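TRNA modification GTPase MnmE (Chlorobium tepidum, PDB 3GEE) probably hydrolyses GTP at a high intrinsic rate and helps add a carboxymethylaminomethyl group to the wobble uridine (U34) of certain tRNAs. Local coordinates at residues 70-83 / 97-111. Sequence-based numbering, arbitrary orientation.
Sequences LYDGEEMVDEVIAL and VEFTCHGGPVVVGRV. With FON (N-{[4-({[(6R)-2-amino-5-formyl-4-oxo-1,4,5,6,7,8-hexahydropteridin-6-yl]methyl}amino)phenyl]carbonyl}-L-glutamic acid), chain C; FON (N-{[4-({[(6R)-2-amino-5-formyl-4-oxo-1,4,5,6,7,8-hexahydropteridin-6-yl]methyl}amino)phenyl]carbonyl}-L-glutamic acid), chain B.
The His102 ring meets Asp78 at its edge, and C7 of the bound 5-formyltetrahydrofolate lies over one face. The folate's formyl O3 and C9 come closer, to NE2 and CE1. Asp78 OD1 accepts from His102 ND1 at 2.8 Å through its syn lone pair, close to the ring plane. The carboxylate itself is turned 48° from the ring. Asp78 OD2 accepts from the backbone N of His102 at 3.0 Å, nearly along the C-O axis. Two bonds from one residue thus fix the imidazole and its backbone. Asp78 reaches them because CG stands anti to the backbone N (chi1 -166°). With an alanine in place of Asp78, ND1 and the backbone N of His102 would probably lose their acceptor, and the ring would be freer to turn against the folate.

The Phe99 ring has Val97 CG2 over one face, offset toward the rim, and Val80 CG2 at its edge, 3.7 Å from CD1. Leu70 CD2 and Ala82 CB approach it obliquely. Ala44 of helix 40-47 and Met115 of helix 105-117 also touch Phe99. Val77 CG2 lies over one face of the Arg110 guanidinium. At the guanidinium edge, Glu75 OE2 makes a salt bridge to Arg110 NH2 at 2.7 Å, and Asp72 OD2 a longer one to Arg110 NH1. Glu75 also pairs with Arg159 of the second subunit.

Strands 76-85 and 96-102 form an antiparallel hairpin. Thr100 N donates to Ile81 O at 3.2 Å. Thr100 O faces the folate and accepts a hydrogen bond from its N8. Further along, Glu98 OE1 takes NA2 of a second folate at 2.6 Å.

The hairpin therefore joins an apolar core to the folate pocket. Backbone and imidazole both line that pocket, and Asp78 is probably a second-shell residue that holds His102 in place.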
# COMPACT_ATOMS: atom_id res chain seq x y z
N LEU A 70 -4.97 15.35 14.55
CA LEU A 70 -5.11 14.32 15.57
C LEU A 70 -4.12 14.58 16.70
O LEU A 70 -3.04 15.11 16.46
CB LEU A 70 -4.92 12.93 14.97
CG LEU A 70 -6.02 12.48 14.01
CD1 LEU A 70 -5.59 11.28 13.21
CD2 LEU A 70 -7.31 12.20 14.77
N TYR A 71 -4.50 14.24 17.92
CA TYR A 71 -3.69 14.57 19.08
C TYR A 71 -3.70 13.46 20.10
O TYR A 71 -4.73 12.83 20.36
CB TYR A 71 -4.21 15.86 19.75
CG TYR A 71 -3.59 17.13 19.22
CD1 TYR A 71 -4.13 17.79 18.12
CD2 TYR A 71 -2.45 17.67 19.82
CE1 TYR A 71 -3.56 18.96 17.63
CE2 TYR A 71 -1.88 18.84 19.34
CZ TYR A 71 -2.44 19.48 18.25
OH TYR A 71 -1.88 20.64 17.76
N ASP A 72 -2.53 13.21 20.68
CA ASP A 72 -2.42 12.34 21.84
C ASP A 72 -2.17 13.24 23.05
O ASP A 72 -1.14 13.15 23.70
CB ASP A 72 -1.30 11.31 21.66
CG ASP A 72 -1.48 10.09 22.56
OD1 ASP A 72 -1.28 10.21 23.78
OD2 ASP A 72 -1.80 9.00 22.03
N GLY A 73 -3.15 14.10 23.32
CA GLY A 73 -3.06 15.10 24.37
C GLY A 73 -1.86 16.01 24.18
O GLY A 73 -0.77 15.70 24.67
N GLU A 74 -2.07 17.12 23.47
CA GLU A 74 -0.99 18.10 23.19
C GLU A 74 0.15 17.55 22.32
O GLU A 74 1.13 18.25 22.08
CB GLU A 74 -0.43 18.72 24.48
CG GLU A 74 -0.99 20.10 24.82
CD GLU A 74 -2.34 20.04 25.52
OE1 GLU A 74 -2.45 20.59 26.63
OE2 GLU A 74 -3.29 19.45 24.96
N GLU A 75 0.01 16.31 21.87
CA GLU A 75 0.99 15.70 20.98
C GLU A 75 0.37 15.52 19.60
O GLU A 75 -0.44 14.61 19.39
CB GLU A 75 1.50 14.38 21.54
CG GLU A 75 2.59 13.74 20.69
CD GLU A 75 3.77 13.22 21.51
OE1 GLU A 75 4.22 13.91 22.45
OE2 GLU A 75 4.26 12.12 21.18
N MET A 76 0.74 16.39 18.68
CA MET A 76 0.16 16.39 17.34
C MET A 76 0.57 15.14 16.58
O MET A 76 1.74 14.97 16.22
CB MET A 76 0.57 17.66 16.59
CG MET A 76 -0.43 18.13 15.57
SD MET A 76 0.04 17.76 13.88
CE MET A 76 1.11 19.14 13.53
N VAL A 77 -0.38 14.24 16.36
CA VAL A 77 -0.11 12.98 15.68
C VAL A 77 0.04 13.18 14.18
O VAL A 77 1.02 12.73 13.58
CB VAL A 77 -1.17 11.91 16.03
CG1 VAL A 77 -1.22 10.81 14.98
CG2 VAL A 77 -0.89 11.33 17.41
N ASP A 78 -0.93 13.87 13.57
CA ASP A 78 -0.87 14.19 12.14
C ASP A 78 -1.93 15.23 11.76
O ASP A 78 -2.83 15.54 12.54
CB ASP A 78 -1.04 12.93 11.28
CG ASP A 78 -0.65 13.16 9.82
OD1 ASP A 78 0.12 14.10 9.53
OD2 ASP A 78 -1.12 12.38 8.96
N GLU A 79 -1.79 15.77 10.56
CA GLU A 79 -2.80 16.61 9.94
C GLU A 79 -3.60 15.70 9.03
O GLU A 79 -3.05 15.14 8.09
CB GLU A 79 -2.11 17.66 9.11
CG GLU A 79 -2.74 19.02 9.16
CD GLU A 79 -1.84 20.07 8.54
OE1 GLU A 79 -1.33 19.82 7.42
OE2 GLU A 79 -1.64 21.14 9.18
N VAL A 80 -4.89 15.53 9.32
CA VAL A 80 -5.72 14.60 8.55
C VAL A 80 -6.98 15.25 7.97
O VAL A 80 -7.18 16.46 8.14
CB VAL A 80 -6.12 13.36 9.39
CG1 VAL A 80 -4.88 12.72 10.00
CG2 VAL A 80 -7.13 13.74 10.47
N ILE A 81 -7.79 14.45 7.28
CA ILE A 81 -9.13 14.86 6.86
C ILE A 81 -10.12 13.80 7.31
O ILE A 81 -10.00 12.62 6.92
CB ILE A 81 -9.23 15.13 5.34
CG1 ILE A 81 -8.60 16.48 5.01
CG2 ILE A 81 -10.69 15.07 4.87
CD1 ILE A 81 -8.77 16.95 3.58
N ALA A 82 -11.07 14.19 8.14
CA ALA A 82 -12.06 13.25 8.66
C ALA A 82 -13.28 13.25 7.77
O ALA A 82 -13.77 14.30 7.36
CB ALA A 82 -12.42 13.58 10.09
N LEU A 83 -13.77 12.05 7.44
CA LEU A 83 -14.98 11.91 6.65
C LEU A 83 -16.06 11.26 7.49
O LEU A 83 -15.96 10.08 7.85
CB LEU A 83 -14.72 11.09 5.38
CG LEU A 83 -15.85 11.00 4.34
CD1 LEU A 83 -16.48 12.35 4.06
CD2 LEU A 83 -15.33 10.39 3.05
N VAL A 97 -16.36 7.14 10.87
CA VAL A 97 -15.49 8.21 10.37
C VAL A 97 -14.26 7.57 9.76
O VAL A 97 -13.84 6.50 10.19
CB VAL A 97 -15.15 9.26 11.46
CG1 VAL A 97 -14.99 8.61 12.81
CG2 VAL A 97 -13.91 10.06 11.09
N GLU A 98 -13.72 8.21 8.72
CA GLU A 98 -12.55 7.72 8.01
C GLU A 98 -11.48 8.80 7.95
O GLU A 98 -11.61 9.78 7.19
CB GLU A 98 -12.90 7.30 6.58
CG GLU A 98 -13.81 6.10 6.46
CD GLU A 98 -14.07 5.71 5.02
OE1 GLU A 98 -13.71 6.50 4.11
OE2 GLU A 98 -14.64 4.62 4.79
N PHE A 99 -10.44 8.63 8.74
CA PHE A 99 -9.31 9.54 8.69
C PHE A 99 -8.41 9.14 7.53
O PHE A 99 -7.99 7.99 7.44
CB PHE A 99 -8.53 9.48 10.00
CG PHE A 99 -9.35 9.84 11.19
CD1 PHE A 99 -9.51 11.17 11.57
CD2 PHE A 99 -9.98 8.85 11.94
CE1 PHE A 99 -10.27 11.51 12.68
CE2 PHE A 99 -10.75 9.19 13.04
CZ PHE A 99 -10.89 10.52 13.42
N THR A 100 -8.15 10.06 6.62
CA THR A 100 -7.11 9.80 5.66
C THR A 100 -5.94 10.70 6.00
O THR A 100 -6.07 11.92 6.01
CB THR A 100 -7.56 9.90 4.17
OG1 THR A 100 -6.85 10.95 3.51
CG2 THR A 100 -9.07 10.10 4.05
N CYS A 101 -4.80 10.08 6.32
CA CYS A 101 -3.62 10.78 6.83
C CYS A 101 -2.45 10.63 5.88
O CYS A 101 -2.58 9.99 4.84
CB CYS A 101 -3.24 10.20 8.18
SG CYS A 101 -2.83 8.46 8.06
N HIS A 102 -1.30 11.22 6.24
CA HIS A 102 -0.07 11.04 5.47
C HIS A 102 0.36 9.58 5.46
O HIS A 102 0.33 8.90 6.49
CB HIS A 102 1.05 11.93 6.01
CG HIS A 102 0.84 13.38 5.75
ND1 HIS A 102 0.44 14.26 6.72
CD2 HIS A 102 0.97 14.11 4.61
CE1 HIS A 102 0.34 15.47 6.21
NE2 HIS A 102 0.66 15.41 4.93
N GLY A 103 0.74 9.10 4.28
CA GLY A 103 0.91 7.67 4.06
C GLY A 103 2.24 7.06 4.46
O GLY A 103 2.77 6.21 3.75
N GLY A 104 2.78 7.50 5.59
CA GLY A 104 4.00 6.92 6.14
C GLY A 104 3.67 5.83 7.15
O GLY A 104 2.80 6.02 8.00
N PRO A 105 4.38 4.68 7.07
CA PRO A 105 4.14 3.54 7.96
C PRO A 105 4.15 3.92 9.44
O PRO A 105 3.30 3.45 10.19
CB PRO A 105 5.29 2.59 7.63
CG PRO A 105 5.61 2.91 6.22
CD PRO A 105 5.45 4.39 6.10
N VAL A 106 5.10 4.76 9.85
CA VAL A 106 5.19 5.19 11.25
C VAL A 106 3.97 6.03 11.63
O VAL A 106 3.36 5.80 12.68
CB VAL A 106 6.51 5.94 11.57
CG1 VAL A 106 6.57 6.32 13.04
CG2 VAL A 106 7.70 5.08 11.21
N VAL A 107 3.62 6.99 10.77
CA VAL A 107 2.46 7.86 10.97
C VAL A 107 1.18 7.06 11.06
O VAL A 107 0.48 7.11 12.07
CB VAL A 107 2.28 8.88 9.82
CG1 VAL A 107 1.63 10.14 10.34
CG2 VAL A 107 3.61 9.20 9.16
N VAL A 108 0.88 6.32 9.99
CA VAL A 108 -0.37 5.57 9.91
C VAL A 108 -0.55 4.67 11.13
O VAL A 108 -1.64 4.60 11.70
CB VAL A 108 -0.52 4.81 8.57
CG1 VAL A 108 0.47 3.69 8.44
CG2 VAL A 108 -1.92 4.26 8.42
N GLY A 109 0.53 4.01 11.55
CA GLY A 109 0.53 3.15 12.73
C GLY A 109 0.22 3.91 13.99
O GLY A 109 -0.46 3.40 14.88
N ARG A 110 0.74 5.13 14.08
CA ARG A 110 0.44 6.02 15.20
C ARG A 110 -1.05 6.34 15.25
O ARG A 110 -1.65 6.34 16.34
CB ARG A 110 1.25 7.30 15.09
CG ARG A 110 2.32 7.46 16.14
CD ARG A 110 1.70 7.75 17.50
NE ARG A 110 2.54 8.64 18.30
CZ ARG A 110 2.12 9.31 19.38
NH1 ARG A 110 0.86 9.19 19.80
NH2 ARG A 110 2.97 10.10 20.03
N VAL A 111 -1.63 6.63 14.08
CA VAL A 111 -3.05 6.94 13.98
C VAL A 111 -3.88 5.76 14.46
O VAL A 111 -4.78 5.94 15.29
CB VAL A 111 -3.45 7.31 12.53
CG1 VAL A 111 -4.95 7.60 12.45
CG2 VAL A 111 -2.64 8.50 12.03
N1 FON C . -6.75 13.52 3.20
C2 FON C . -7.29 13.75 1.99
NA2 FON C . -8.47 13.15 1.67
N3 FON C . -6.69 14.56 1.07
C4 FON C . -5.53 15.19 1.32
O4 FON C . -5.03 15.92 0.43
C4A FON C . -4.88 14.96 2.64
N5 FON C . -3.70 15.51 3.14
C6 FON C . -3.85 15.87 4.56
C7 FON C . -3.82 14.51 5.24
N8 FON C . -5.04 13.83 4.81
C8A FON C . -5.59 14.07 3.59
C9 FON C . -2.81 16.85 5.12
N10 FON C . -2.68 18.05 4.31
C11 FON C . -5.53 20.90 3.21
C12 FON C . -4.39 21.25 3.94
C13 FON C . -3.45 20.28 4.30
C14 FON C . -3.64 18.94 3.95
C15 FON C . -4.78 18.60 3.20
C16 FON C . -5.72 19.57 2.84
C FON C . -6.50 21.99 2.84
O FON C . -7.56 21.70 2.31
N FON C . -6.15 23.26 3.11
CA FON C . -7.02 24.35 3.54
CB FON C . -7.61 24.10 4.93
CG FON C . -8.74 25.06 5.32
CD FON C . -9.82 24.36 6.11
OE1 FON C . -10.67 23.68 5.49
OE2 FON C . -9.84 24.49 7.36
CT FON C . -6.24 25.64 3.55
O1 FON C . -6.75 26.67 3.05
O2 FON C . -5.09 25.63 4.06
CP1 FON C . -2.65 15.64 2.45
O3 FON C . -1.62 15.06 2.75
N1 FON B . -14.52 5.27 -0.14
C2 FON B . -14.61 5.60 1.16
NA2 FON B . -14.10 6.79 1.58
N3 FON B . -15.19 4.78 2.08
C4 FON B . -15.72 3.58 1.74
O4 FON B . -16.24 2.88 2.63
C4A FON B . -15.63 3.17 0.31
N5 FON B . -16.13 2.00 -0.29
C6 FON B . -16.73 2.31 -1.60
C7 FON B . -15.49 2.56 -2.47
N8 FON B . -14.90 3.78 -1.95
C8A FON B . -14.99 4.11 -0.63
C9 FON B . -17.66 1.24 -2.18
N10 FON B . -18.69 0.83 -1.24
C11 FON B . -21.63 3.09 0.70
C12 FON B . -21.95 2.03 -0.15
C13 FON B . -20.96 1.29 -0.78
C14 FON B . -19.62 1.61 -0.60
C15 FON B . -19.29 2.67 0.26
C16 FON B . -20.28 3.41 0.90
C FON B . -22.74 3.85 1.37
O FON B . -22.49 4.85 2.02
N FON B . -23.99 3.38 1.23
CA FON B . -25.23 4.14 1.09
CB FON B . -25.26 4.96 -0.20
CG FON B . -26.40 5.98 -0.26
CD FON B . -25.96 7.25 -0.97
OE1 FON B . -25.28 8.09 -0.32
OE2 FON B . -26.28 7.43 -2.17
CT FON B . -26.40 3.20 1.15
O1 FON B . -27.39 3.50 1.86
O2 FON B . -26.35 2.15 0.47
CP1 FON B . -16.03 0.86 0.24
O3 FON B . -15.39 -0.02 -0.30